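Glycoside hydrolase family 31 (Trueperella pyogenes, PDB 5I0F) probably hydrolyses cycloalternan, a cyclic glucose tetrasaccharide, by a retaining mechanism that passes through a covalent glycosyl-enzyme intermediate. Local coordinates at residues Pro98-Glu110 against Glu119-Trp131. Numbering follows the deposited sequence.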
loop_
_atom_site.group_PDB
_atom_site.type_symbol
_atom_site.label_atom_id
_atom_site.label_comp_id
_atom_site.label_asym_id
_atom_site.label_seq_id
_atom_site.Cartn_x
_atom_site.Cartn_y
_atom_site.Cartn_z
ATOM N N PRO A 98 17.725 -14.308 -29.810
ATOM C CA PRO A 98 18.240 -12.919 -29.736
ATOM C C PRO A 98 17.485 -11.842 -30.537
ATOM O O PRO A 98 17.539 -10.658 -30.164
ATOM C CB PRO A 98 19.684 -13.047 -30.249
ATOM C CG PRO A 98 19.692 -14.304 -31.058
ATOM C CD PRO A 98 18.717 -15.227 -30.400
ATOM N N HIS A 99 16.811 -12.236 -31.619
ATOM C CA HIS A 99 16.061 -11.303 -32.477
ATOM C C HIS A 99 14.824 -12.004 -33.001
ATOM O O HIS A 99 14.877 -12.704 -34.007
ATOM C CB HIS A 99 16.929 -10.818 -33.646
ATOM C CG HIS A 99 17.981 -9.831 -33.245
ATOM N ND1 HIS A 99 17.675 -8.596 -32.713
ATOM C CD2 HIS A 99 19.334 -9.895 -33.293
ATOM C CE1 HIS A 99 18.792 -7.939 -32.453
ATOM N NE2 HIS A 99 19.814 -8.706 -32.795
ATOM N N LEU A 100 13.713 -11.816 -32.303
ATOM C CA LEU A 100 12.528 -12.637 -32.520
ATOM C C LEU A 100 11.895 -12.353 -33.877
ATOM O O LEU A 100 11.527 -11.215 -34.149
ATOM C CB LEU A 100 11.504 -12.369 -31.419
ATOM C CG LEU A 100 10.268 -13.271 -31.410
ATOM C CD1 LEU A 100 10.633 -14.706 -31.053
ATOM C CD2 LEU A 100 9.246 -12.700 -30.434
ATOM N N PRO A 101 11.776 -13.376 -34.740
ATOM C CA PRO A 101 11.109 -13.126 -36.028
ATOM C C PRO A 101 9.666 -12.648 -35.854
ATOM O O PRO A 101 8.990 -13.069 -34.903
ATOM C CB PRO A 101 11.135 -14.499 -36.708
ATOM C CG PRO A 101 12.302 -15.203 -36.109
ATOM C CD PRO A 101 12.411 -14.706 -34.695
ATOM N N ASP A 102 9.197 -11.789 -36.758
ATOM C CA ASP A 102 7.804 -11.335 -36.748
ATOM C C ASP A 102 6.917 -12.342 -37.492
ATOM O O ASP A 102 6.288 -12.017 -38.493
ATOM C CB ASP A 102 7.687 -9.921 -37.361
ATOM C CG ASP A 102 6.351 -9.234 -37.031
ATOM O OD1 ASP A 102 5.481 -9.837 -36.382
ATOM O OD2 ASP A 102 6.166 -8.066 -37.422
ATOM N N GLN A 103 6.881 -13.571 -36.990
ATOM C CA GLN A 103 6.059 -14.643 -37.558
ATOM C C GLN A 103 5.430 -15.384 -36.388
ATOM O O GLN A 103 6.096 -15.604 -35.366
ATOM C CB GLN A 103 6.909 -15.614 -38.390
ATOM C CG GLN A 103 7.756 -14.981 -39.484
ATOM C CD GLN A 103 8.662 -15.981 -40.197
ATOM O OE1 GLN A 103 8.593 -17.187 -39.955
ATOM N NE2 GLN A 103 9.521 -15.479 -41.091
ATOM N N ASP A 104 4.160 -15.752 -36.514
ATOM C CA ASP A 104 3.511 -16.542 -35.478
ATOM C C ASP A 104 4.036 -17.980 -35.491
ATOM O O ASP A 104 4.455 -18.496 -36.528
ATOM C CB ASP A 104 1.996 -16.534 -35.633
ATOM C CG ASP A 104 1.394 -15.167 -35.397
ATOM O OD1 ASP A 104 2.106 -14.269 -34.890
ATOM O OD2 ASP A 104 0.206 -14.995 -35.736
ATOM N N ALA A 105 4.024 -18.595 -34.316
ATOM C CA ALA A 105 4.600 -19.924 -34.129
ATOM C C ALA A 105 3.906 -20.639 -32.992
ATOM O O ALA A 105 3.042 -20.081 -32.309
ATOM C CB ALA A 105 6.096 -19.802 -33.843
ATOM N N THR A 106 4.310 -21.880 -32.791
ATOM C CA THR A 106 3.923 -22.629 -31.619
ATOM C C THR A 106 5.211 -23.223 -31.032
ATOM O O THR A 106 6.191 -23.402 -31.758
ATOM C CB THR A 106 2.858 -23.687 -31.992
ATOM O OG1 THR A 106 2.322 -24.248 -30.798
ATOM C CG2 THR A 106 3.428 -24.789 -32.817
ATOM N N TYR A 107 5.234 -23.496 -29.733
ATOM C CA TYR A 107 6.410 -24.141 -29.134
ATOM C C TYR A 107 6.018 -25.139 -28.067
ATOM O O TYR A 107 4.927 -25.077 -27.509
ATOM C CB TYR A 107 7.436 -23.110 -28.587
ATOM C CG TYR A 107 6.906 -22.219 -27.483
ATOM C CD1 TYR A 107 6.197 -21.061 -27.774
ATOM C CD2 TYR A 107 7.103 -22.545 -26.139
ATOM C CE1 TYR A 107 5.682 -20.259 -26.757
ATOM C CE2 TYR A 107 6.598 -21.747 -25.117
ATOM C CZ TYR A 107 5.893 -20.597 -25.425
ATOM O OH TYR A 107 5.370 -19.811 -24.412
ATOM N N TYR A 108 6.920 -26.089 -27.827
ATOM C CA TYR A 108 6.758 -27.063 -26.764
ATOM C C TYR A 108 8.119 -27.492 -26.248
ATOM O O TYR A 108 9.146 -27.219 -26.877
ATOM C CB TYR A 108 5.918 -28.251 -27.236
ATOM C CG TYR A 108 6.581 -29.184 -28.248
ATOM C CD1 TYR A 108 7.339 -30.268 -27.826
ATOM C CD2 TYR A 108 6.417 -28.988 -29.626
ATOM C CE1 TYR A 108 7.939 -31.125 -28.744
ATOM C CE2 TYR A 108 7.014 -29.839 -30.549
ATOM C CZ TYR A 108 7.767 -30.903 -30.094
ATOM O OH TYR A 108 8.368 -31.743 -30.976
ATOM N N PHE A 109 8.115 -28.155 -25.103
ATOM C CA PHE A 109 9.338 -28.582 -24.440
ATOM C C PHE A 109 9.404 -30.094 -24.358
ATOM O O PHE A 109 8.375 -30.747 -24.248
ATOM C CB PHE A 109 9.401 -28.001 -23.040
ATOM C CG PHE A 109 9.332 -26.503 -23.017
ATOM C CD1 PHE A 109 10.487 -25.739 -23.189
ATOM C CD2 PHE A 109 8.122 -25.856 -22.850
ATOM C CE1 PHE A 109 10.422 -24.352 -23.165
ATOM C CE2 PHE A 109 8.046 -24.479 -22.852
ATOM C CZ PHE A 109 9.197 -23.725 -23.005
ATOM N N GLU A 110 10.621 -30.617 -24.383
ATOM C CA GLU A 110 10.870 -32.026 -24.234
ATOM C C GLU A 110 12.050 -32.228 -23.288
ATOM O O GLU A 110 13.135 -31.682 -23.518
ATOM C CB GLU A 110 11.154 -32.617 -25.605
ATOM C CG GLU A 110 10.977 -34.106 -25.703
ATOM C CD GLU A 110 11.457 -34.627 -27.037
ATOM O OE1 GLU A 110 10.623 -34.780 -27.946
ATOM O OE2 GLU A 110 12.678 -34.835 -27.184
ATOM N N GLU A 119 9.678 -36.633 -21.224
ATOM C CA GLU A 119 8.487 -35.854 -20.909
ATOM C C GLU A 119 8.321 -34.757 -21.942
ATOM O O GLU A 119 9.304 -34.168 -22.389
ATOM C CB GLU A 119 8.585 -35.268 -19.498
ATOM C CG GLU A 119 8.319 -36.320 -18.429
ATOM C CD GLU A 119 8.301 -35.770 -17.012
ATOM O OE1 GLU A 119 7.740 -36.466 -16.140
ATOM O OE2 GLU A 119 8.836 -34.663 -16.758
ATOM N N THR A 120 7.069 -34.501 -22.308
ATOM C CA THR A 120 6.733 -33.523 -23.323
ATOM C C THR A 120 5.617 -32.628 -22.804
ATOM O O THR A 120 4.634 -33.117 -22.256
ATOM C CB THR A 120 6.290 -34.205 -24.633
ATOM O OG1 THR A 120 7.294 -35.136 -25.053
ATOM C CG2 THR A 120 6.107 -33.174 -25.731
ATOM N N SER A 121 5.778 -31.319 -22.958
ATOM C CA SER A 121 4.761 -30.367 -22.523
ATOM C C SER A 121 3.625 -30.273 -23.533
ATOM O O SER A 121 3.695 -30.837 -24.628
ATOM C CB SER A 121 5.393 -28.984 -22.336
ATOM O OG SER A 121 5.727 -28.367 -23.576
ATOM N N GLU A 122 2.582 -29.552 -23.153
ATOM C CA GLU A 122 1.583 -29.067 -24.114
ATOM C C GLU A 122 2.231 -28.099 -25.115
ATOM O O GLU A 122 3.375 -27.628 -24.944
ATOM C CB GLU A 122 0.377 -28.400 -23.413
ATOM C CG GLU A 122 0.722 -27.445 -22.265
ATOM C CD GLU A 122 -0.322 -26.365 -21.948
ATOM O OE1 GLU A 122 -0.857 -25.708 -22.873
ATOM O OE2 GLU A 122 -0.576 -26.130 -20.740
ATOM N N SER A 123 1.485 -27.812 -26.166
ATOM C CA SER A 123 1.869 -26.799 -27.131
ATOM C C SER A 123 1.441 -25.402 -26.654
ATOM O O SER A 123 0.342 -25.242 -26.126
ATOM C CB SER A 123 1.214 -27.116 -28.458
ATOM O OG SER A 123 1.598 -26.151 -29.383
ATOM N N PHE A 124 2.308 -24.407 -26.853
ATOM C CA PHE A 124 2.032 -23.013 -26.503
ATOM C C PHE A 124 2.122 -22.087 -27.728
ATOM O O PHE A 124 2.999 -22.266 -28.567
ATOM C CB PHE A 124 3.054 -22.531 -25.466
ATOM C CG PHE A 124 2.996 -23.273 -24.153
ATOM C CD1 PHE A 124 2.132 -22.865 -23.144
ATOM C CD2 PHE A 124 3.821 -24.372 -23.916
ATOM C CE1 PHE A 124 2.076 -23.546 -21.931
ATOM C CE2 PHE A 124 3.787 -25.036 -22.702
ATOM C CZ PHE A 124 2.915 -24.629 -21.710
ATOM N N PRO A 125 1.248 -21.066 -27.809
ATOM C CA PRO A 125 1.326 -20.125 -28.914
ATOM C C PRO A 125 2.417 -19.067 -28.723
ATOM O O PRO A 125 2.642 -18.599 -27.609
ATOM C CB PRO A 125 -0.048 -19.464 -28.890
ATOM C CG PRO A 125 -0.403 -19.440 -27.444
ATOM C CD PRO A 125 0.165 -20.707 -26.873
ATOM N N LEU A 126 3.058 -18.687 -29.823
ATOM C CA LEU A 126 3.955 -17.548 -29.866
ATOM C C LEU A 126 3.427 -16.578 -30.930
ATOM O O LEU A 126 3.410 -16.907 -32.130
ATOM C CB LEU A 126 5.371 -18.006 -30.201
ATOM C CG LEU A 126 6.468 -16.938 -30.281
ATOM C CD1 LEU A 126 6.535 -16.134 -28.994
ATOM C CD2 LEU A 126 7.810 -17.574 -30.594
ATOM N N THR A 127 2.953 -15.412 -30.491
ATOM C CA THR A 127 2.411 -14.393 -31.396
ATOM C C THR A 127 3.104 -13.070 -31.105
ATOM O O THR A 127 2.637 -12.290 -30.279
ATOM C CB THR A 127 0.899 -14.230 -31.251
ATOM O OG1 THR A 127 0.586 -13.926 -29.895
ATOM C CG2 THR A 127 0.181 -15.502 -31.640
ATOM N N PRO A 128 4.239 -12.822 -31.774
ATOM C CA PRO A 128 5.000 -11.613 -31.527
ATOM C C PRO A 128 4.210 -10.337 -31.819
ATOM O O PRO A 128 3.352 -10.309 -32.716
ATOM C CB PRO A 128 6.191 -11.732 -32.477
ATOM C CG PRO A 128 6.313 -13.177 -32.763
ATOM C CD PRO A 128 4.910 -13.709 -32.740
ATOM N N SER A 129 4.509 -9.311 -31.030
ATOM C CA SER A 129 3.897 -8.017 -31.127
ATOM C C SER A 129 4.864 -7.000 -31.732
ATOM O O SER A 129 6.081 -7.205 -31.736
ATOM C CB SER A 129 3.469 -7.530 -29.731
ATOM O OG SER A 129 2.390 -8.302 -29.223
ATOM N N HIS A 130 4.300 -5.918 -32.258
ATOM C CA HIS A 130 5.069 -4.770 -32.737
ATOM C C HIS A 130 4.304 -3.492 -32.430
ATOM O O HIS A 130 3.085 -3.521 -32.237
ATOM C CB HIS A 130 5.391 -4.887 -34.236
ATOM C CG HIS A 130 4.201 -4.759 -35.138
ATOM N ND1 HIS A 130 3.355 -5.811 -35.407
ATOM C CD2 HIS A 130 3.731 -3.710 -35.851
ATOM C CE1 HIS A 130 2.409 -5.417 -36.240
ATOM N NE2 HIS A 130 2.617 -4.147 -36.526
ATOM N N TRP A 131 5.028 -2.388 -32.375
ATOM C CA TRP A 131 4.425 -1.080 -32.111
ATOM C C TRP A 131 3.918 -0.473 -33.412
ATOM O O TRP A 131 4.649 -0.397 -34.392
ATOM C CB TRP A 131 5.415 -0.133 -31.419
ATOM C CG TRP A 131 5.745 -0.517 -30.019
ATOM C CD1 TRP A 131 6.891 -1.132 -29.584
ATOM C CD2 TRP A 131 4.935 -0.320 -28.850
ATOM N NE1 TRP A 131 6.845 -1.327 -28.239
ATOM C CE2 TRP A 131 5.660 -0.844 -27.753
ATOM C CE3 TRP A 131 3.677 0.254 -28.619
ATOM C CZ2 TRP A 131 5.164 -0.806 -26.435
ATOM C CZ3 TRP A 131 3.184 0.290 -27.308
ATOM C CH2 TRP A 131 3.930 -0.242 -26.235
HETATM O O HOH W 1 3.487 -8.426 -34.826
HETATM O O HOH W 2 1.415 -11.665 -34.163
HETATM O O HOH W 3 2.802 -18.867 -24.897
HETATM O O HOH W 4 8.037 -35.620 -27.561
#
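Strand 105-110 and the 119-126 strand pair as an antiparallel beta hairpin in the N-terminal sheet, and their contact illustrates how a side chain can maintain pairing where the backbone register slips. Ala105 with Leu126 and Tyr107 with Phe124 form regular hydrogen-bonded pairs, and Glu110 with Thr120 resumes the ladder one residue out of step. Within the slip, Phe109 N donates to Ser121 OG (2.8 Å, 164° at the hydrogen) instead of a carbonyl. That hydroxyl lies between the backbone N and carbonyl carbon of its own residue (chi1 72°); Ser121 OG in turn donates a hydrogen bond to Glu122 O at 2.8 Å, while Ser121 N returns a bond to Phe109 O. Phe124 O is gripped twice, by Tyr107 N in the carbonyl plane and by Thr106 OG1 from well above it, at 3.1 Å.

On the inner face, Phe124 CB sits over the Tyr107 ring, 3.7 Å from its centroid, a CH-pi contact; the two rings are nearly parallel but slid apart, barely overlapping. Leu126 CB meets the edge of the same tyrosine at CD1 (4.0 Å). His4 packs against both rings and hydrogen-bonds Tyr107 OH. Farther along, Leu100 lies at about a right angle to Pro128, CD2 3.8 Å from CG, and a water links Asp102 OD1, Pro128 O and His130 ND1. Strand 41-49 pairs antiparallel with 105-113 on the side away from 118-126, leaving a register-shifted beta hairpin in the N-terminal domain's antiparallel sheet.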